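Local structure of thiosulfate sulfurtransferase (Pseudomonas aeruginosa, 1YT8) at residues G96-W101 against G106-D111; V326-D331 against D353-A358. The protein probably transfers sulfur from thiosulfate to cyanide, as a sulfurtransferase built from four rhodanese-like domains in one chain. One frame throughout, in Å; residues are numbered along the deposited sequence.

In the fold
Contacts 1 and 2 belong to different rhodanese-like domains and lie on opposite sides of the centre of the chain. Their centres are about 40 Å apart and their nearest atoms about 23 Å, so they do not touch. Each domain has a five-stranded parallel sheet of order 1-5-4-2-3. Contact 1 joins helix 97-103, which follows strand 91-94, to the loop that leaves it. Contact 2 joins the end of central strand 324-328 to the loop after strand 348-352. Both are partly buried. Contact 1 mixes two hydrogen bonds with apolar packing, whereas contact 2 is a small apolar touch beside a polar turn.

Contact 1 of 2, residues G96-W101 against G106-D111; sequences GGLSGW and GELFRD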
loop_
_atom_site.group_PDB
_atom_site.type_symbol
_atom_site.label_atom_id
_atom_site.label_comp_id
_atom_site.label_asym_id
_atom_site.label_seq_id
_atom_site.Cartn_x
_atom_site.Cartn_y
_atom_site.Cartn_z
ATOM N N GLY A 96 -15.967 21.080 -6.879
ATOM C CA GLY A 96 -15.416 21.804 -5.745
ATOM C C GLY A 96 -14.190 21.166 -5.116
ATOM O O GLY A 96 -13.642 21.689 -4.144
ATOM N N GLY A 97 -13.755 20.036 -5.663
ATOM C CA GLY A 97 -12.594 19.358 -5.115
ATOM C C GLY A 97 -12.818 18.932 -3.675
ATOM O O GLY A 97 -13.951 18.660 -3.273
ATOM N N LEU A 98 -11.742 18.881 -2.894
ATOM C CA LEU A 98 -11.831 18.484 -1.493
ATOM C C LEU A 98 -12.824 19.356 -0.723
ATOM O O LEU A 98 -13.634 18.849 0.058
ATOM C CB LEU A 98 -10.454 18.570 -0.826
ATOM C CG LEU A 98 -10.398 18.187 0.657
ATOM C CD1 LEU A 98 -10.626 16.685 0.808
ATOM C CD2 LEU A 98 -9.046 18.579 1.241
ATOM N N SER A 99 -12.764 20.666 -0.946
ATOM C CA SER A 99 -13.662 21.588 -0.260
ATOM C C SER A 99 -15.112 21.316 -0.635
ATOM O O SER A 99 -16.020 21.510 0.175
ATOM C CB SER A 99 -13.291 23.036 -0.594
ATOM O OG SER A 99 -12.032 23.367 -0.030
ATOM N N GLY A 100 -15.323 20.866 -1.868
ATOM C CA GLY A 100 -16.667 20.558 -2.321
ATOM C C GLY A 100 -17.228 19.399 -1.517
ATOM O O GLY A 100 -18.395 19.408 -1.127
ATOM N N TRP A 101 -16.389 18.400 -1.262
ATOM C CA TRP A 101 -16.800 17.232 -0.493
ATOM C C TRP A 101 -17.168 17.644 0.934
ATOM O O TRP A 101 -18.214 17.255 1.461
ATOM C CB TRP A 101 -15.664 16.203 -0.473
ATOM C CG TRP A 101 -16.012 14.920 0.221
ATOM C CD1 TRP A 101 -16.010 14.683 1.566
ATOM C CD2 TRP A 101 -16.423 13.696 -0.402
ATOM N NE1 TRP A 101 -16.391 13.383 1.820
ATOM C CE2 TRP A 101 -16.652 12.756 0.629
ATOM C CE3 TRP A 101 -16.621 13.303 -1.734
ATOM C CZ2 TRP A 101 -17.069 11.443 0.370
ATOM C CZ3 TRP A 101 -17.036 11.994 -1.993
ATOM C CH2 TRP A 101 -17.254 11.082 -0.942
ATOM N N GLY A 106 -19.789 15.802 3.467
ATOM C CA GLY A 106 -19.046 14.557 3.417
ATOM C C GLY A 106 -18.035 14.429 4.537
ATOM O O GLY A 106 -17.417 15.410 4.939
ATOM N N GLU A 107 -17.862 13.210 5.040
ATOM C CA GLU A 107 -16.920 12.952 6.121
ATOM C C GLU A 107 -15.501 12.927 5.554
ATOM O O GLU A 107 -15.282 12.439 4.448
ATOM C CB GLU A 107 -17.250 11.605 6.778
ATOM C CG GLU A 107 -16.450 11.270 8.043
ATOM C CD GLU A 107 -16.784 12.166 9.236
ATOM O OE1 GLU A 107 -17.841 12.831 9.229
ATOM O OE2 GLU A 107 -15.989 12.192 10.198
ATOM N N LEU A 108 -14.542 13.467 6.303
ATOM C CA LEU A 108 -13.151 13.483 5.860
ATOM C C LEU A 108 -12.253 12.768 6.863
ATOM O O LEU A 108 -12.490 12.821 8.068
ATOM C CB LEU A 108 -12.675 14.924 5.644
ATOM C CG LEU A 108 -13.267 15.594 4.396
ATOM C CD1 LEU A 108 -12.802 17.045 4.305
ATOM C CD2 LEU A 108 -12.833 14.817 3.154
ATOM N N PHE A 109 -11.217 12.108 6.355
ATOM C CA PHE A 109 -10.296 11.350 7.195
ATOM C C PHE A 109 -8.845 11.727 6.949
ATOM O O PHE A 109 -8.482 12.151 5.853
ATOM C CB PHE A 109 -10.443 9.853 6.899
ATOM C CG PHE A 109 -11.798 9.287 7.222
ATOM C CD1 PHE A 109 -11.997 8.563 8.391
ATOM C CD2 PHE A 109 -12.863 9.447 6.340
ATOM C CE1 PHE A 109 -13.240 7.999 8.683
ATOM C CE2 PHE A 109 -14.115 8.889 6.620
ATOM C CZ PHE A 109 -14.304 8.162 7.794
ATOM N N ARG A 110 -8.010 11.568 7.968
ATOM C CA ARG A 110 -6.591 11.841 7.792
ATOM C C ARG A 110 -5.884 10.491 7.791
ATOM O O ARG A 110 -6.530 9.448 7.948
ATOM C CB ARG A 110 -6.035 12.730 8.910
ATOM C CG ARG A 110 -6.227 12.186 10.306
ATOM C CD ARG A 110 -5.353 12.933 11.313
ATOM N NE ARG A 110 -3.935 12.629 11.132
ATOM C CZ ARG A 110 -3.069 13.402 10.482
ATOM N NH1 ARG A 110 -3.461 14.549 9.940
ATOM N NH2 ARG A 110 -1.804 13.019 10.368
ATOM N N ASP A 111 -4.567 10.526 7.605
ATOM C CA ASP A 111 -3.711 9.340 7.558
ATOM C C ASP A 111 -3.901 8.538 6.270
ATOM O O ASP A 111 -4.514 9.025 5.317
ATOM C CB ASP A 111 -3.947 8.445 8.783
ATOM C CG ASP A 111 -2.667 7.787 9.273
ATOM O OD1 ASP A 111 -2.232 6.780 8.677
ATOM O OD2 ASP A 111 -2.078 8.294 10.248
#
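Helix 97-103, which follows strand 91-94 of a rhodanese-like sheet, is gripped here by the loop that comes after it. The chain turns back after the helix, and Trp-101 meets that loop with both its backbone and its ring. The N of Gly-106 donates to the O of Trp-101 at 2.9 Å. The indole NE1 of Trp-101 donates to the O of Glu-107 at 3.0 Å. This second bond is bent, with an N-H...O angle of 142°. The indole nitrogen sits above the carbonyl plane, 45° out of it. CG anti to the backbone N (chi1 -176°) carries the indole out, and its turn about CB-CG puts the CD1-NE1 edge at the loop.

Gly-106 fits closely against this ring. It has no side chain, and its CA comes to 3.3 Å from NE1 of Trp-101. Leu-108 completes the contact, mainly through CD2. This methyl meets CD1 of Trp-101 at 3.6 Å, obliquely to the ring, and CD1 of Leu-98 at 3.7 Å. The leucine thus bridges two side chains one helical turn apart.

The surroundings tie this corner to other parts of the chain. Phe-11 packs edge-to-face with Trp-101. The CB of Glu-107 points away from the helix, and its carboxylate forms a salt bridge with Arg-520 of helix 514-521.

The two bonds hold different groups of the same tryptophan. The backbone bond closes the turn behind the helix. The ring bond restrains the rotation of the indole and satisfies its buried N-H. Leu-108 then fills in beside the ring, so polar pairing and apolar packing together hold the loop against the helix at this point.

Contact 2 of 2, residues V326-D331 against D353-A358; sequences VLVDDD and DGLSEA
Val-328 ends the central strand 324-328 of a rhodanese-like parallel sheet, and Leu-355 meets it from the loop after the neighbouring strand 348-352. The close part is a single pair of methyls. CG1 of Val-328 lies 3.7 Å from CD1 of Leu-355, and the two side chains cross at about a right angle. Leu-355 points its CB toward the strand. Its CG stands anti to the carbonyl carbon (chi1 -62°), and the extended chain beyond brings CD1 up to the valine. Leu-269 and Leu-299 also touch Leu-355, while Phe-360 and Leu-285 touch Val-328.

Beyond Val-328 the contact loosens. CD1 of Leu-355 comes only within 4.3 Å of the O of Asp-329, and Gly-354 and Ser-356 are exposed. OD1 of Asp-329 accepts from the N of Asp-331 at 3.0 Å, an Asx turn. This N comes from above the carboxylate plane, 65° out of it. OD1 also accepts from the N of Gly-332, and OD2 from the N of Ala-335 in helix 334-344. By topology this aspartate-rich loop probably corresponds to the rhodanese active-site loop, which after strand 188-192 holds Cys-193 to Arg-198 at the sulfite.

The chemistry divides at the strand end: one methyl pair is the apolar link between loop and strand here, while carboxylate bonds shape the turn into the next helix.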
loop_
_atom_site.group_PDB
_atom_site.type_symbol
_atom_site.label_atom_id
_atom_site.label_comp_id
_atom_site.label_asym_id
_atom_site.label_seq_id
_atom_site.Cartn_x
_atom_site.Cartn_y
_atom_site.Cartn_z
ATOM N N VAL A 326 -9.906 -11.842 -6.727
ATOM C CA VAL A 326 -9.723 -13.294 -6.774
ATOM C C VAL A 326 -8.368 -13.580 -6.123
ATOM O O VAL A 326 -7.334 -13.115 -6.600
ATOM C CB VAL A 326 -9.716 -13.825 -8.219
ATOM C CG1 VAL A 326 -9.445 -15.323 -8.218
ATOM C CG2 VAL A 326 -11.051 -13.536 -8.880
ATOM N N LEU A 327 -8.371 -14.346 -5.037
ATOM C CA LEU A 327 -7.131 -14.619 -4.319
ATOM C C LEU A 327 -6.492 -15.978 -4.571
ATOM O O LEU A 327 -7.173 -17.009 -4.619
ATOM C CB LEU A 327 -7.355 -14.426 -2.816
ATOM C CG LEU A 327 -7.957 -13.086 -2.386
ATOM C CD1 LEU A 327 -7.838 -12.948 -0.868
ATOM C CD2 LEU A 327 -7.234 -11.927 -3.085
ATOM N N VAL A 328 -5.167 -15.955 -4.698
ATOM C CA VAL A 328 -4.371 -17.147 -4.961
ATOM C C VAL A 328 -3.402 -17.533 -3.841
ATOM O O VAL A 328 -2.739 -16.681 -3.256
ATOM C CB VAL A 328 -3.513 -16.959 -6.242
ATOM C CG1 VAL A 328 -2.675 -18.210 -6.514
ATOM C CG2 VAL A 328 -4.409 -16.639 -7.430
ATOM N N ASP A 329 -3.343 -18.826 -3.546
ATOM C CA ASP A 329 -2.394 -19.374 -2.579
ATOM C C ASP A 329 -2.247 -20.850 -2.930
ATOM O O ASP A 329 -3.005 -21.368 -3.750
ATOM C CB ASP A 329 -2.838 -19.171 -1.112
ATOM C CG ASP A 329 -3.827 -20.222 -0.612
ATOM O OD1 ASP A 329 -3.907 -21.337 -1.172
ATOM O OD2 ASP A 329 -4.518 -19.929 0.391
ATOM N N ASP A 330 -1.266 -21.521 -2.335
ATOM C CA ASP A 330 -1.034 -22.935 -2.618
ATOM C C ASP A 330 -1.060 -23.748 -1.332
ATOM O O ASP A 330 -0.423 -24.798 -1.242
ATOM C CB ASP A 330 0.324 -23.117 -3.306
ATOM C CG ASP A 330 1.480 -22.511 -2.505
ATOM O OD1 ASP A 330 1.283 -22.156 -1.325
ATOM O OD2 ASP A 330 2.597 -22.398 -3.057
ATOM N N ASP A 331 -1.815 -23.268 -0.348
ATOM C CA ASP A 331 -1.884 -23.926 0.953
ATOM C C ASP A 331 -3.293 -24.120 1.502
ATOM O O ASP A 331 -3.498 -24.914 2.419
ATOM C CB ASP A 331 -1.075 -23.117 1.965
ATOM C CG ASP A 331 -1.482 -21.656 1.986
ATOM O OD1 ASP A 331 -1.016 -20.900 1.104
ATOM O OD2 ASP A 331 -2.279 -21.270 2.869
ATOM N N ASP A 353 -9.910 -22.074 -6.479
ATOM C CA ASP A 353 -9.726 -23.482 -6.122
ATOM C C ASP A 353 -9.255 -24.345 -7.292
ATOM O O ASP A 353 -9.348 -23.949 -8.456
ATOM C CB ASP A 353 -11.036 -24.088 -5.598
ATOM C CG ASP A 353 -11.560 -23.390 -4.363
ATOM O OD1 ASP A 353 -10.744 -23.028 -3.491
ATOM O OD2 ASP A 353 -12.796 -23.226 -4.253
ATOM N N GLY A 354 -8.755 -25.534 -6.968
ATOM C CA GLY A 354 -8.310 -26.468 -7.989
ATOM C C GLY A 354 -6.980 -26.201 -8.665
ATOM O O GLY A 354 -6.682 -26.807 -9.694
ATOM N N LEU A 355 -6.174 -25.306 -8.102
ATOM C CA LEU A 355 -4.878 -24.996 -8.693
ATOM C C LEU A 355 -3.860 -26.096 -8.407
ATOM O O LEU A 355 -3.874 -26.709 -7.340
ATOM C CB LEU A 355 -4.345 -23.667 -8.151
ATOM C CG LEU A 355 -5.166 -22.406 -8.431
ATOM C CD1 LEU A 355 -4.484 -21.210 -7.775
ATOM C CD2 LEU A 355 -5.295 -22.189 -9.932
ATOM N N SER A 356 -2.982 -26.343 -9.372
ATOM C CA SER A 356 -1.940 -27.351 -9.221
ATOM C C SER A 356 -0.598 -26.653 -9.401
ATOM O O SER A 356 -0.546 -25.502 -9.835
ATOM C CB SER A 356 -2.104 -28.460 -10.267
ATOM O OG SER A 356 -1.913 -27.962 -11.579
ATOM N N GLU A 357 0.484 -27.346 -9.067
ATOM C CA GLU A 357 1.820 -26.775 -9.180
ATOM C C GLU A 357 2.121 -26.237 -10.578
ATOM O O GLU A 357 2.872 -25.273 -10.733
ATOM C CB GLU A 357 2.862 -27.827 -8.790
ATOM C CG GLU A 357 2.571 -28.505 -7.455
ATOM C CD GLU A 357 3.632 -29.521 -7.066
ATOM O OE1 GLU A 357 4.018 -30.340 -7.928
ATOM O OE2 GLU A 357 4.076 -29.507 -5.896
ATOM N N ALA A 358 1.524 -26.856 -11.592
ATOM C CA ALA A 358 1.742 -26.447 -12.976
ATOM C C ALA A 358 1.173 -25.067 -13.305
ATOM O O ALA A 358 1.657 -24.399 -14.219
ATOM C CB ALA A 358 1.150 -27.487 -13.921
#